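Long-range contact in hypothetical protein PH1789 (PDB 1WR2), which is of unknown function but carries an ATP-grasp domain, the fold shared by a large family of nucleotide-binding enzymes: residues Arg17-Leu29 against Ala225-Lys237. Sequence-based numbering, arbitrary orientation.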
ATOM      1  N   ARG A  17       9.767   8.339 -14.750  1.00 52.17           N
ATOM      2  CA  ARG A  17       8.467   8.249 -14.092  1.00 50.18           C
ATOM      3  C   ARG A  17       8.564   8.777 -12.670  1.00 49.73           C
ATOM      4  O   ARG A  17       9.610   8.668 -12.039  1.00 49.91           O
ATOM      5  CB  ARG A  17       7.994   6.801 -14.025  1.00 50.44           C
ATOM      6  CG  ARG A  17       7.273   6.295 -15.239  1.00 50.18           C
ATOM      7  CD  ARG A  17       6.516   5.043 -14.861  1.00 49.58           C
ATOM      8  NE  ARG A  17       7.411   3.946 -14.505  1.00 48.84           N
ATOM      9  CZ  ARG A  17       7.181   3.080 -13.523  1.00 47.73           C
ATOM     10  NH1 ARG A  17       6.087   3.179 -12.776  1.00 46.71           N
ATOM     11  NH2 ARG A  17       8.032   2.092 -13.306  1.00 46.91           N
ATOM     12  N   THR A  18       7.472   9.339 -12.164  1.00 48.59           N
ATOM     13  CA  THR A  18       7.465   9.840 -10.800  1.00 48.37           C
ATOM     14  C   THR A  18       6.556   8.964  -9.936  1.00 46.64           C
ATOM     15  O   THR A  18       6.809   8.780  -8.743  1.00 45.12           O
ATOM     16  CB  THR A  18       6.977  11.297 -10.731  1.00 49.22           C
ATOM     17  OG1 THR A  18       5.591  11.356 -11.085  1.00 52.24           O
ATOM     18  CG2 THR A  18       7.779  12.167 -11.689  1.00 51.99           C
ATOM     19  N   ALA A  19       5.508   8.410 -10.541  1.00 42.77           N
ATOM     20  CA  ALA A  19       4.580   7.563  -9.801  1.00 42.11           C
ATOM     21  C   ALA A  19       4.975   6.088  -9.846  1.00 41.11           C
ATOM     22  O   ALA A  19       5.154   5.510 -10.915  1.00 42.08           O
ATOM     23  CB  ALA A  19       3.166   7.738 -10.342  1.00 41.27           C
ATOM     24  N   MET A  20       5.107   5.481  -8.674  1.00 39.35           N
ATOM     25  CA  MET A  20       5.463   4.072  -8.592  1.00 38.52           C
ATOM     26  C   MET A  20       4.200   3.214  -8.572  1.00 38.66           C
ATOM     27  O   MET A  20       3.207   3.577  -7.938  1.00 38.49           O
ATOM     28  CB  MET A  20       6.263   3.800  -7.315  1.00 36.48           C
ATOM     29  CG  MET A  20       7.510   4.639  -7.165  1.00 38.92           C
ATOM     30  SD  MET A  20       8.492   4.142  -5.729  1.00 42.26           S
ATOM     31  CE  MET A  20       9.311   2.687  -6.369  1.00 40.92           C
ATOM     32  N   VAL A  21       4.233   2.074  -9.259  1.00 37.60           N
ATOM     33  CA  VAL A  21       3.081   1.175  -9.269  1.00 34.59           C
ATOM     34  C   VAL A  21       3.111   0.369  -7.974  1.00 33.02           C
ATOM     35  O   VAL A  21       4.129   0.317  -7.297  1.00 32.76           O
ATOM     36  CB  VAL A  21       3.093   0.229 -10.504  1.00 36.42           C
ATOM     37  CG1 VAL A  21       2.948   1.058 -11.784  1.00 34.17           C
ATOM     38  CG2 VAL A  21       4.368  -0.575 -10.537  1.00 34.24           C
ATOM     39  N   GLU A  22       1.993  -0.250  -7.626  1.00 33.31           N
ATOM     40  CA  GLU A  22       1.889  -0.991  -6.376  1.00 34.51           C
ATOM     41  C   GLU A  22       3.048  -1.924  -6.037  1.00 34.06           C
ATOM     42  O   GLU A  22       3.553  -1.884  -4.920  1.00 32.54           O
ATOM     43  CB  GLU A  22       0.580  -1.784  -6.338  1.00 36.63           C
ATOM     44  CG  GLU A  22       0.287  -2.432  -4.994  1.00 35.35           C
ATOM     45  CD  GLU A  22      -1.059  -3.141  -4.969  1.00 35.43           C
ATOM     46  OE1 GLU A  22      -1.876  -2.921  -5.894  1.00 33.06           O
ATOM     47  OE2 GLU A  22      -1.301  -3.909  -4.019  1.00 34.07           O
ATOM     48  N   TYR A  23       3.489  -2.748  -6.985  1.00 34.66           N
ATOM     49  CA  TYR A  23       4.565  -3.675  -6.664  1.00 37.32           C
ATOM     50  C   TYR A  23       5.885  -2.975  -6.416  1.00 37.42           C
ATOM     51  O   TYR A  23       6.676  -3.439  -5.601  1.00 37.82           O
ATOM     52  CB  TYR A  23       4.706  -4.769  -7.744  1.00 41.83           C
ATOM     53  CG  TYR A  23       5.450  -4.374  -8.997  1.00 44.32           C
ATOM     54  CD1 TYR A  23       6.843  -4.297  -9.018  1.00 46.48           C
ATOM     55  CD2 TYR A  23       4.759  -4.077 -10.170  1.00 45.64           C
ATOM     56  CE1 TYR A  23       7.529  -3.928 -10.185  1.00 47.75           C
ATOM     57  CE2 TYR A  23       5.430  -3.709 -11.334  1.00 46.79           C
ATOM     58  CZ  TYR A  23       6.811  -3.635 -11.334  1.00 46.94           C
ATOM     59  OH  TYR A  23       7.461  -3.252 -12.478  1.00 47.99           O
ATOM     60  N   GLU A  24       6.123  -1.847  -7.088  1.00 35.88           N
ATOM     61  CA  GLU A  24       7.379  -1.104  -6.899  1.00 37.65           C
ATOM     62  C   GLU A  24       7.374  -0.414  -5.543  1.00 36.61           C
ATOM     63  O   GLU A  24       8.389  -0.375  -4.852  1.00 39.05           O
ATOM     64  CB  GLU A  24       7.562  -0.043  -7.988  1.00 36.06           C
ATOM     65  CG  GLU A  24       7.605  -0.604  -9.390  1.00 39.03           C
ATOM     66  CD  GLU A  24       7.544   0.480 -10.449  1.00 39.82           C
ATOM     67  OE1 GLU A  24       6.788   1.454 -10.252  1.00 37.53           O
ATOM     68  OE2 GLU A  24       8.239   0.347 -11.476  1.00 41.89           O
ATOM     69  N   ALA A  25       6.230   0.157  -5.180  1.00 35.72           N
ATOM     70  CA  ALA A  25       6.084   0.829  -3.891  1.00 33.44           C
ATOM     71  C   ALA A  25       6.337  -0.187  -2.778  1.00 32.94           C
ATOM     72  O   ALA A  25       7.119   0.062  -1.857  1.00 31.27           O
ATOM     73  CB  ALA A  25       4.677   1.411  -3.761  1.00 31.46           C
ATOM     74  N   LYS A  26       5.683  -1.340  -2.871  1.00 32.22           N
ATOM     75  CA  LYS A  26       5.835  -2.375  -1.855  1.00 34.23           C
ATOM     76  C   LYS A  26       7.259  -2.896  -1.696  1.00 37.00           C
ATOM     77  O   LYS A  26       7.646  -3.328  -0.610  1.00 38.29           O
ATOM     78  CB  LYS A  26       4.861  -3.515  -2.124  1.00 33.60           C
ATOM     79  CG  LYS A  26       3.432  -3.124  -1.792  1.00 31.96           C
ATOM     80  CD  LYS A  26       2.462  -4.211  -2.188  1.00 32.98           C
ATOM     81  CE  LYS A  26       1.050  -3.889  -1.735  1.00 32.76           C
ATOM     82  NZ  LYS A  26       0.114  -4.959  -2.204  1.00 34.06           N
ATOM     83  N   GLN A  27       8.038  -2.857  -2.769  1.00 37.15           N
ATOM     84  CA  GLN A  27       9.430  -3.273  -2.695  1.00 38.49           C
ATOM     85  C   GLN A  27      10.137  -2.281  -1.771  1.00 39.04           C
ATOM     86  O   GLN A  27      10.977  -2.660  -0.963  1.00 37.43           O
ATOM     87  CB  GLN A  27      10.074  -3.242  -4.082  1.00 39.97           C
ATOM     88  CG  GLN A  27       9.739  -4.447  -4.954  1.00 43.48           C
ATOM     89  CD  GLN A  27      10.261  -4.294  -6.372  1.00 46.92           C
ATOM     90  OE1 GLN A  27       9.639  -3.637  -7.210  1.00 49.94           O
ATOM     91  NE2 GLN A  27      11.421  -4.881  -6.642  1.00 48.92           N
ATOM     92  N   VAL A  28       9.793  -1.001  -1.897  1.00 38.49           N
ATOM     93  CA  VAL A  28      10.398   0.014  -1.041  1.00 38.53           C
ATOM     94  C   VAL A  28       9.990  -0.259   0.407  1.00 37.85           C
ATOM     95  O   VAL A  28      10.815  -0.211   1.323  1.00 38.73           O
ATOM     96  CB  VAL A  28       9.934   1.428  -1.437  1.00 39.26           C
ATOM     97  CG1 VAL A  28      10.471   2.450  -0.444  1.00 40.44           C
ATOM     98  CG2 VAL A  28      10.412   1.754  -2.842  1.00 39.66           C
ATOM     99  N   LEU A  29       8.713  -0.565   0.603  1.00 34.93           N
ATOM    100  CA  LEU A  29       8.195  -0.839   1.931  1.00 35.91           C
ATOM    101  C   LEU A  29       8.868  -2.053   2.567  1.00 37.69           C
ATOM    102  O   LEU A  29       9.301  -1.988   3.718  1.00 39.12           O
ATOM    103  CB  LEU A  29       6.676  -1.031   1.876  1.00 33.60           C
ATOM    104  CG  LEU A  29       5.878   0.154   1.301  1.00 32.07           C
ATOM    105  CD1 LEU A  29       4.385  -0.127   1.421  1.00 30.28           C
ATOM    106  CD2 LEU A  29       6.215   1.430   2.047  1.00 28.62           C
ATOM    107  N   ALA A 225      -0.210  -6.562  11.869  1.00 48.22           N
ATOM    108  CA  ALA A 225      -1.019  -5.924  10.837  1.00 46.35           C
ATOM    109  C   ALA A 225      -0.461  -6.267   9.461  1.00 45.46           C
ATOM    110  O   ALA A 225       0.596  -6.891   9.350  1.00 46.15           O
ATOM    111  CB  ALA A 225      -1.012  -4.419  11.040  1.00 44.51           C
ATOM    112  N   VAL A 226      -1.166  -5.846   8.415  1.00 42.47           N
ATOM    113  CA  VAL A 226      -0.732  -6.119   7.053  1.00 41.08           C
ATOM    114  C   VAL A 226      -1.103  -4.978   6.100  1.00 39.70           C
ATOM    115  O   VAL A 226      -2.201  -4.427   6.168  1.00 39.16           O
ATOM    116  CB  VAL A 226      -1.342  -7.450   6.543  1.00 39.50           C
ATOM    117  CG1 VAL A 226      -2.846  -7.317   6.377  1.00 39.23           C
ATOM    118  CG2 VAL A 226      -0.682  -7.863   5.247  1.00 41.65           C
ATOM    119  N   ILE A 227      -0.168  -4.620   5.228  1.00 37.82           N
ATOM    120  CA  ILE A 227      -0.370  -3.556   4.245  1.00 36.36           C
ATOM    121  C   ILE A 227      -1.010  -4.156   2.994  1.00 35.55           C
ATOM    122  O   ILE A 227      -0.455  -5.066   2.383  1.00 36.05           O
ATOM    123  CB  ILE A 227       0.972  -2.913   3.872  1.00 34.00           C
ATOM    124  CG1 ILE A 227       1.587  -2.259   5.113  1.00 33.29           C
ATOM    125  CG2 ILE A 227       0.782  -1.909   2.752  1.00 34.32           C
ATOM    126  CD1 ILE A 227       3.050  -1.874   4.944  1.00 32.49           C
ATOM    127  N   VAL A 228      -2.172  -3.644   2.610  1.00 33.06           N
ATOM    128  CA  VAL A 228      -2.877  -4.170   1.452  1.00 31.85           C
ATOM    129  C   VAL A 228      -2.545  -3.498   0.126  1.00 32.72           C
ATOM    130  O   VAL A 228      -2.458  -4.162  -0.910  1.00 32.69           O
ATOM    131  CB  VAL A 228      -4.397  -4.131   1.697  1.00 32.71           C
ATOM    132  CG1 VAL A 228      -5.144  -4.729   0.514  1.00 33.74           C
ATOM    133  CG2 VAL A 228      -4.716  -4.900   2.974  1.00 29.19           C
ATOM    134  N   ASP A 229      -2.367  -2.185   0.144  1.00 33.40           N
ATOM    135  CA  ASP A 229      -2.029  -1.454  -1.075  1.00 33.92           C
ATOM    136  C   ASP A 229      -1.161  -0.286  -0.631  1.00 34.38           C
ATOM    137  O   ASP A 229      -1.153   0.064   0.550  1.00 34.76           O
ATOM    138  CB  ASP A 229      -3.296  -0.928  -1.755  1.00 34.72           C
ATOM    139  CG  ASP A 229      -3.084  -0.607  -3.229  1.00 37.69           C
ATOM    140  OD1 ASP A 229      -1.946  -0.286  -3.621  1.00 38.69           O
ATOM    141  OD2 ASP A 229      -4.061  -0.664  -4.002  1.00 37.12           O
ATOM    142  N   SER A 230      -0.439   0.313  -1.567  1.00 34.37           N
ATOM    143  CA  SER A 230       0.432   1.440  -1.254  1.00 35.37           C
ATOM    144  C   SER A 230       0.762   2.233  -2.509  1.00 36.13           C
ATOM    145  O   SER A 230       0.804   1.686  -3.614  1.00 33.94           O
ATOM    146  CB  SER A 230       1.739   0.948  -0.624  1.00 33.50           C
ATOM    147  OG  SER A 230       2.655   2.015  -0.414  1.00 31.16           O
ATOM    148  N   ARG A 231       0.986   3.529  -2.334  1.00 35.40           N
ATOM    149  CA  ARG A 231       1.348   4.374  -3.456  1.00 36.65           C
ATOM    150  C   ARG A 231       2.500   5.268  -3.029  1.00 34.97           C
ATOM    151  O   ARG A 231       2.544   5.752  -1.894  1.00 31.11           O
ATOM    152  CB  ARG A 231       0.162   5.227  -3.917  1.00 40.95           C
ATOM    153  CG  ARG A 231      -0.240   6.320  -2.963  1.00 48.63           C
ATOM    154  CD  ARG A 231      -1.165   7.307  -3.657  1.00 53.90           C
ATOM    155  NE  ARG A 231      -0.699   8.680  -3.486  1.00 57.53           N
ATOM    156  CZ  ARG A 231      -0.707   9.596  -4.453  1.00 58.90           C
ATOM    157  NH1 ARG A 231      -1.155   9.283  -5.664  1.00 57.02           N
ATOM    158  NH2 ARG A 231      -0.275  10.826  -4.206  1.00 58.48           N
ATOM    159  N   ILE A 232       3.453   5.447  -3.934  1.00 33.08           N
ATOM    160  CA  ILE A 232       4.605   6.293  -3.672  1.00 34.14           C
ATOM    161  C   ILE A 232       4.809   7.198  -4.881  1.00 32.80           C
ATOM    162  O   ILE A 232       4.855   6.723  -6.020  1.00 28.41           O
ATOM    163  CB  ILE A 232       5.889   5.456  -3.441  1.00 33.90           C
ATOM    164  CG1 ILE A 232       5.736   4.588  -2.187  1.00 34.65           C
ATOM    165  CG2 ILE A 232       7.094   6.370  -3.290  1.00 33.19           C
ATOM    166  CD1 ILE A 232       6.947   3.708  -1.894  1.00 33.77           C
ATOM    167  N   ILE A 233       4.895   8.504  -4.625  1.00 33.15           N
ATOM    168  CA  ILE A 233       5.129   9.491  -5.676  1.00 32.70           C
ATOM    169  C   ILE A 233       6.532  10.044  -5.442  1.00 34.86           C
ATOM    170  O   ILE A 233       6.829  10.581  -4.372  1.00 31.47           O
ATOM    171  CB  ILE A 233       4.123  10.659  -5.612  1.00 32.44           C
ATOM    172  CG1 ILE A 233       2.692  10.132  -5.773  1.00 34.42           C
ATOM    173  CG2 ILE A 233       4.456  11.684  -6.698  1.00 33.74           C
ATOM    174  CD1 ILE A 233       2.476   9.277  -7.013  1.00 37.00           C
ATOM    175  N   LEU A 234       7.390   9.902  -6.445  1.00 37.41           N
ATOM    176  CA  LEU A 234       8.766  10.360  -6.343  1.00 40.62           C
ATOM    177  C   LEU A 234       8.978  11.778  -6.858  1.00 43.51           C
ATOM    178  O   LEU A 234       8.181  12.305  -7.638  1.00 42.67           O
ATOM    179  CB  LEU A 234       9.680   9.397  -7.106  1.00 39.11           C
ATOM    180  CG  LEU A 234       9.662   7.935  -6.647  1.00 38.24           C
ATOM    181  CD1 LEU A 234      10.434   7.083  -7.650  1.00 38.42           C
ATOM    182  CD2 LEU A 234      10.269   7.819  -5.251  1.00 38.33           C
ATOM    183  N   LYS A 235      10.063  12.387  -6.393  1.00 47.48           N
ATOM    184  CA  LYS A 235      10.440  13.732  -6.799  1.00 51.03           C
ATOM    185  C   LYS A 235      11.406  13.593  -7.964  1.00 53.84           C
ATOM    186  O   LYS A 235      12.296  12.739  -7.949  1.00 53.85           O
ATOM    187  CB  LYS A 235      11.111  14.474  -5.636  1.00 51.52           C
ATOM    188  CG  LYS A 235      10.134  14.878  -4.539  1.00 51.81           C
ATOM    189  CD  LYS A 235      10.728  14.761  -3.142  1.00 50.99           C
ATOM    190  CE  LYS A 235      11.668  15.892  -2.814  1.00 49.46           C
ATOM    191  NZ  LYS A 235      11.965  15.882  -1.360  1.00 46.68           N
ATOM    192  N   PRO A 236      11.232  14.424  -8.999  1.00 57.38           N
ATOM    193  CA  PRO A 236      12.077  14.447 -10.205  1.00 60.19           C
ATOM    194  C   PRO A 236      13.512  15.005  -9.960  1.00 62.88           C
ATOM    195  O   PRO A 236      13.742  15.859  -9.122  1.00 64.35           O
ATOM    196  CB  PRO A 236      11.362  15.302 -11.244  1.00 60.51           C
ATOM    197  CG  PRO A 236      10.445  16.254 -10.486  1.00 58.60           C
ATOM    198  CD  PRO A 236      10.201  15.449  -9.124  1.00 57.30           C
ATOM    199  N   LYS A 237      14.492  14.430 -10.721  1.00 64.76           N
ATOM    200  CA  LYS A 237      15.909  14.920 -10.761  1.00 67.45           C
ATOM    201  C   LYS A 237      16.735  14.838  -9.427  1.00 68.00           C
ATOM    202  O   LYS A 237      17.487  13.905  -9.187  1.00 64.99           O
ATOM    203  CB  LYS A 237      15.919  16.355 -11.292  1.00 66.77           C
ATOM    204  CG  LYS A 237      17.341  16.823 -11.616  1.00 68.87           C
ATOM    205  CD  LYS A 237      17.364  18.166 -12.352  1.00 70.42           C
ATOM    206  CE  LYS A 237      18.786  18.701 -12.537  1.00 72.01           C
ATOM    207  NZ  LYS A 237      18.743  19.963 -13.270  1.00 72.00           N
TER
HETATM  208  O   HOH W   1       1.054   2.619  -6.474  1.00 50.98           O
HETATM  209  O   HOH W   2       2.099   5.594  -6.607  1.00 53.87           O
HETATM  210  O   HOH W   3      -0.581  -6.690   0.207  1.00 46.53           O
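T18 and L234 meet through the backbone: L234 N donates to T18 O (2.6 Å). A19 is the antiparallel, non-hydrogen-bonded partner of I233, and its CB packs on I233 CD1 at the sheet face that carries both side chains. M20 N donates to I232 O at 2.9 Å. M20 and I232 lie side by side on the other face, with M20 SD 3.6 Å from I232 CG2. The CG of M20 also packs on L234 CD1. Two waters lie between the segments: one is within hydrogen-bonding reach of M20 O and S230 O, the other of M20 O and I232 O.

The E22 carboxylate stacks on that of D229, planes 25° apart. K71 forms salt bridges with both acids and K62 with E22, which probably offsets their repulsion. A25 sets its CB against I232 CG1 (3.7 Å). K26 runs out extended, chi2 to chi4 all near 180°, and its NZ forms a salt bridge with E22 OE2 (2.5 Å) and donates to V228 O (3.0 Å) from above the carbonyl plane. V28 CB packs on I232 CD1. L29 CD1 touches S230 OG (3.3 Å), whose hydrogen bond goes to D212 O.

Helix 22-29 crosses strand 230-234 at 88°, nearly perpendicular, while strand 19-20 edges the larger antiparallel sheet of this ATP-grasp domain.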